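Local atomic coordinates of extracellular fatty acid-binding protein (Gallus gallus, PDB entry 3SAO), a protein that sequesters bacterial ferric siderophores as an antibacterial lipocalin and also binds long-chain fatty acids and lysophosphatidic acid. Residues G10-V15 / R112-S117. Numbering follows the deposited sequence.
Sequences GKWYIV and RLYSRS. With NKN ((2R)-2-hydroxy-3-(phosphonooxy)propyl tetradecanoate), chain C.
Tyr13 and Ser115 form an antiparallel hydrogen-bonded pair, each N-H meeting the other's carbonyl: Tyr13 N to Ser115 O and Ser115 N to Tyr13 O are both 2.8 Å. A nearly straight bond from Val15 N to Leu113 O (172°) continues the pairing. Past the strand end, Arg116 reaches back to 10-15. Its NH1 donates to Lys11 O at 3.0 Å from above that carbonyl's plane, while a water joins the same oxygen to Arg116 O. A bend at chi2 (-77°) lays the guanidinium flat on the Trp12 indole, centres of the two groups 3.9 Å apart and planes at 18°. The long, flat cation can thus cover the ring with NE, CZ and CD while its N-H groups still find carbonyls; NH2 uses Ala9 O, and Trp12 NE1 itself donates to Val8 O. Gly10, at the guanidinium's edge, has backbone angles that by themselves call for glycine; a CB would also crowd Arg116 NH1. On the barrel's inner side, Ile14 CG1 sits over one face of Tyr114, 3.8 Å from the ring centroid, with the lipid over the other. Arg112 NH1 donates to phosphate OAB at 2.9 Å; Tyr114 OH meets OAD at an unusually short distance whose exact length is doubtful. Lys82 also hydrogen-bonds the lipid. On the other side, Val15 CG2 packs against Leu113 CD2. Joining the first strand to the last long one closes the lipocalin barrel, and the Trp-Arg stack across its end is a family hallmark.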
ATOM      1  N   GLY A  10     -11.345   7.586   0.172  1.00 43.04           N
ATOM      2  CA  GLY A  10     -11.979   6.814  -0.879  1.00 42.30           C
ATOM      3  C   GLY A  10     -11.054   5.797  -1.474  1.00 40.89           C
ATOM      4  O   GLY A  10     -10.163   5.263  -0.801  1.00 39.74           O
ATOM      5  N   LYS A  11     -11.329   5.448  -2.721  1.00 40.39           N
ATOM      6  CA  LYS A  11     -10.752   4.260  -3.349  1.00 39.19           C
ATOM      7  C   LYS A  11      -9.374   4.533  -3.958  1.00 38.07           C
ATOM      8  O   LYS A  11      -9.163   5.558  -4.634  1.00 41.64           O
ATOM      9  CB  LYS A  11     -11.713   3.749  -4.437  1.00 41.95           C
ATOM     10  CG  LYS A  11     -11.210   2.537  -5.189  1.00 40.32           C
ATOM     11  CD  LYS A  11     -12.195   2.209  -6.324  1.00 44.00           C
ATOM     12  CE  LYS A  11     -11.867   0.978  -7.102  1.00 48.11           C
ATOM     13  NZ  LYS A  11     -13.013   0.570  -8.023  1.00 42.86           N
ATOM     14  N   TRP A  12      -8.423   3.664  -3.624  1.00 37.23           N
ATOM     15  CA  TRP A  12      -7.054   3.688  -4.144  1.00 38.25           C
ATOM     16  C   TRP A  12      -6.664   2.289  -4.621  1.00 39.77           C
ATOM     17  O   TRP A  12      -7.307   1.301  -4.260  1.00 37.58           O
ATOM     18  CB  TRP A  12      -6.085   4.113  -3.055  1.00 38.99           C
ATOM     19  CG  TRP A  12      -6.177   5.542  -2.623  1.00 38.48           C
ATOM     20  CD1 TRP A  12      -7.062   6.090  -1.706  1.00 38.10           C
ATOM     21  CD2 TRP A  12      -5.408   6.644  -3.137  1.00 39.72           C
ATOM     22  NE1 TRP A  12      -6.874   7.455  -1.634  1.00 41.61           N
ATOM     23  CE2 TRP A  12      -5.859   7.818  -2.481  1.00 39.56           C
ATOM     24  CE3 TRP A  12      -4.342   6.745  -4.046  1.00 42.35           C
ATOM     25  CZ2 TRP A  12      -5.270   9.075  -2.700  1.00 46.12           C
ATOM     26  CZ3 TRP A  12      -3.779   8.005  -4.285  1.00 42.56           C
ATOM     27  CH2 TRP A  12      -4.242   9.151  -3.605  1.00 42.94           C
ATOM     28  N   TYR A  13      -5.595   2.211  -5.411  1.00 39.18           N
ATOM     29  CA  TYR A  13      -4.956   0.962  -5.762  1.00 40.01           C
ATOM     30  C   TYR A  13      -3.498   1.017  -5.351  1.00 39.20           C
ATOM     31  O   TYR A  13      -2.892   2.063  -5.429  1.00 41.55           O
ATOM     32  CB  TYR A  13      -4.988   0.773  -7.268  1.00 42.70           C
ATOM     33  CG  TYR A  13      -6.359   0.733  -7.882  1.00 40.53           C
ATOM     34  CD1 TYR A  13      -6.960   1.886  -8.365  1.00 45.99           C
ATOM     35  CD2 TYR A  13      -7.036  -0.470  -8.006  1.00 45.14           C
ATOM     36  CE1 TYR A  13      -8.227   1.845  -8.952  1.00 49.55           C
ATOM     37  CE2 TYR A  13      -8.293  -0.524  -8.580  1.00 47.56           C
ATOM     38  CZ  TYR A  13      -8.876   0.622  -9.087  1.00 52.22           C
ATOM     39  OH  TYR A  13     -10.120   0.551  -9.696  1.00 55.74           O
ATOM     40  N   ILE A  14      -2.970  -0.091  -4.856  1.00 38.66           N
ATOM     41  CA  ILE A  14      -1.557  -0.266  -4.638  1.00 37.89           C
ATOM     42  C   ILE A  14      -0.996  -0.930  -5.897  1.00 38.43           C
ATOM     43  O   ILE A  14      -1.352  -2.057  -6.230  1.00 39.24           O
ATOM     44  CB  ILE A  14      -1.308  -1.087  -3.416  1.00 38.57           C
ATOM     45  CG1 ILE A  14      -2.012  -0.437  -2.213  1.00 42.91           C
ATOM     46  CG2 ILE A  14       0.219  -1.267  -3.183  1.00 42.98           C
ATOM     47  CD1 ILE A  14      -1.991  -1.240  -0.933  1.00 42.31           C
ATOM     48  N   VAL A  15      -0.159  -0.189  -6.614  1.00 41.20           N
ATOM     49  CA  VAL A  15       0.164  -0.533  -8.002  1.00 39.71           C
ATOM     50  C   VAL A  15       1.635  -0.911  -8.157  1.00 41.10           C
ATOM     51  O   VAL A  15       2.032  -1.449  -9.190  1.00 42.39           O
ATOM     52  CB  VAL A  15      -0.222   0.605  -8.996  1.00 41.22           C
ATOM     53  CG1 VAL A  15      -1.689   0.948  -8.858  1.00 40.67           C
ATOM     54  CG2 VAL A  15       0.682   1.856  -8.798  1.00 43.69           C
ATOM     55  N   ARG A 112       5.528   1.078  -0.955  1.00 44.57           N
ATOM     56  CA  ARG A 112       4.335   0.892  -1.769  1.00 42.53           C
ATOM     57  C   ARG A 112       3.948   2.173  -2.559  1.00 40.36           C
ATOM     58  O   ARG A 112       4.116   3.277  -2.096  1.00 42.43           O
ATOM     59  CB  ARG A 112       3.169   0.458  -0.892  1.00 43.74           C
ATOM     60  CG  ARG A 112       3.394  -0.777  -0.082  1.00 46.89           C
ATOM     61  CD  ARG A 112       2.135  -1.165   0.671  1.00 46.99           C
ATOM     62  NE  ARG A 112       2.254  -2.536   1.140  1.00 53.40           N
ATOM     63  CZ  ARG A 112       2.830  -2.900   2.278  1.00 53.71           C
ATOM     64  NH1 ARG A 112       3.291  -1.986   3.117  1.00 54.54           N
ATOM     65  NH2 ARG A 112       2.951  -4.186   2.569  1.00 58.55           N
ATOM     66  N   LEU A 113       3.461   2.013  -3.781  1.00 39.08           N
ATOM     67  CA  LEU A 113       2.923   3.143  -4.541  1.00 40.24           C
ATOM     68  C   LEU A 113       1.406   3.009  -4.614  1.00 40.05           C
ATOM     69  O   LEU A 113       0.885   2.058  -5.213  1.00 40.05           O
ATOM     70  CB  LEU A 113       3.510   3.170  -5.959  1.00 40.94           C
ATOM     71  CG  LEU A 113       3.006   4.208  -6.946  1.00 41.55           C
ATOM     72  CD1 LEU A 113       3.194   5.663  -6.423  1.00 40.13           C
ATOM     73  CD2 LEU A 113       3.726   3.978  -8.308  1.00 41.35           C
ATOM     74  N   TYR A 114       0.714   3.958  -4.002  1.00 38.92           N
ATOM     75  CA  TYR A 114      -0.721   4.137  -4.133  1.00 40.96           C
ATOM     76  C   TYR A 114      -1.031   4.993  -5.374  1.00 42.50           C
ATOM     77  O   TYR A 114      -0.390   6.018  -5.602  1.00 42.65           O
ATOM     78  CB  TYR A 114      -1.286   4.810  -2.875  1.00 43.15           C
ATOM     79  CG  TYR A 114      -1.493   3.876  -1.709  1.00 41.95           C
ATOM     80  CD1 TYR A 114      -2.780   3.604  -1.234  1.00 44.87           C
ATOM     81  CD2 TYR A 114      -0.431   3.287  -1.062  1.00 42.14           C
ATOM     82  CE1 TYR A 114      -2.994   2.735  -0.179  1.00 48.72           C
ATOM     83  CE2 TYR A 114      -0.647   2.390   0.020  1.00 47.99           C
ATOM     84  CZ  TYR A 114      -1.934   2.132   0.435  1.00 47.02           C
ATOM     85  OH  TYR A 114      -2.194   1.256   1.449  1.00 47.95           O
ATOM     86  N   SER A 115      -2.041   4.587  -6.149  1.00 43.62           N
ATOM     87  CA  SER A 115      -2.550   5.389  -7.262  1.00 44.32           C
ATOM     88  C   SER A 115      -4.101   5.443  -7.240  1.00 44.34           C
ATOM     89  O   SER A 115      -4.729   4.451  -6.866  1.00 42.19           O
ATOM     90  CB  SER A 115      -2.024   4.807  -8.570  1.00 45.38           C
ATOM     91  OG  SER A 115      -2.510   5.511  -9.702  1.00 45.47           O
ATOM     92  N   ARG A 116      -4.727   6.559  -7.647  1.00 45.78           N
ATOM     93  CA  ARG A 116      -6.200   6.598  -7.771  1.00 45.49           C
ATOM     94  C   ARG A 116      -6.672   5.837  -8.975  1.00 45.43           C
ATOM     95  O   ARG A 116      -7.777   5.319  -8.983  1.00 45.56           O
ATOM     96  CB  ARG A 116      -6.760   8.023  -7.919  1.00 49.42           C
ATOM     97  CG  ARG A 116      -6.680   8.828  -6.674  1.00 52.29           C
ATOM     98  CD  ARG A 116      -7.760   8.412  -5.721  1.00 52.82           C
ATOM     99  NE  ARG A 116      -7.941   9.440  -4.713  1.00 54.39           N
ATOM    100  CZ  ARG A 116      -8.812   9.373  -3.723  1.00 57.46           C
ATOM    101  NH1 ARG A 116      -9.580   8.310  -3.581  1.00 54.66           N
ATOM    102  NH2 ARG A 116      -8.915  10.393  -2.880  1.00 60.37           N
ATOM    103  N   SER A 117      -5.860   5.841 -10.020  1.00 43.79           N
ATOM    104  CA  SER A 117      -6.160   5.068 -11.216  1.00 49.07           C
ATOM    105  C   SER A 117      -5.325   3.785 -11.239  1.00 47.89           C
ATOM    106  O   SER A 117      -4.151   3.770 -10.836  1.00 46.75           O
ATOM    107  CB  SER A 117      -5.852   5.891 -12.465  1.00 50.40           C
ATOM    108  OG  SER A 117      -6.098   5.125 -13.631  1.00 54.17           O
TER
HETATM  109  OAA NKN C 161       0.158  -0.061   5.208  1.00 61.99           O
HETATM  110  OAB NKN C 161       1.838   0.521   3.633  1.00 63.39           O
HETATM  111  PAC NKN C 161       0.360   0.621   3.888  1.00 49.42           P
HETATM  112  OAD NKN C 161      -0.534   0.159   2.764  1.00 51.02           O
HETATM  113  OAE NKN C 161      -2.619   7.080   0.460  1.00 76.44           O
HETATM  114  OAF NKN C 161       0.022   2.173   4.080  1.00 51.19           O
HETATM  115  CAG NKN C 161      -1.273   2.749   4.282  1.00 54.20           C
HETATM  116  CAH NKN C 161      -1.230   4.262   4.095  1.00 62.08           C
HETATM  117  CAI NKN C 161      -2.276   4.880   3.151  1.00 68.87           C
HETATM  118  OAJ NKN C 161      -1.685   5.866   2.277  1.00 71.76           O
HETATM  119  CAK NKN C 161      -2.353   7.022   1.662  1.00 74.00           C
HETATM  120  CAL NKN C 161      -2.656   8.231   2.507  1.00 71.56           C
HETATM  121  CAM NKN C 161      -1.915   9.431   1.933  1.00 71.15           C
HETATM  122  CAN NKN C 161      -1.880  10.607   2.901  1.00 69.56           C
HETATM  123  CAO NKN C 161      -2.439  10.241   4.275  1.00 67.66           C
HETATM  124  OAY NKN C 161      -1.437   4.828   5.392  1.00 74.60           O
HETATM  125  O   HOH W   1      -9.935   5.645  -7.473  1.00 47.86           O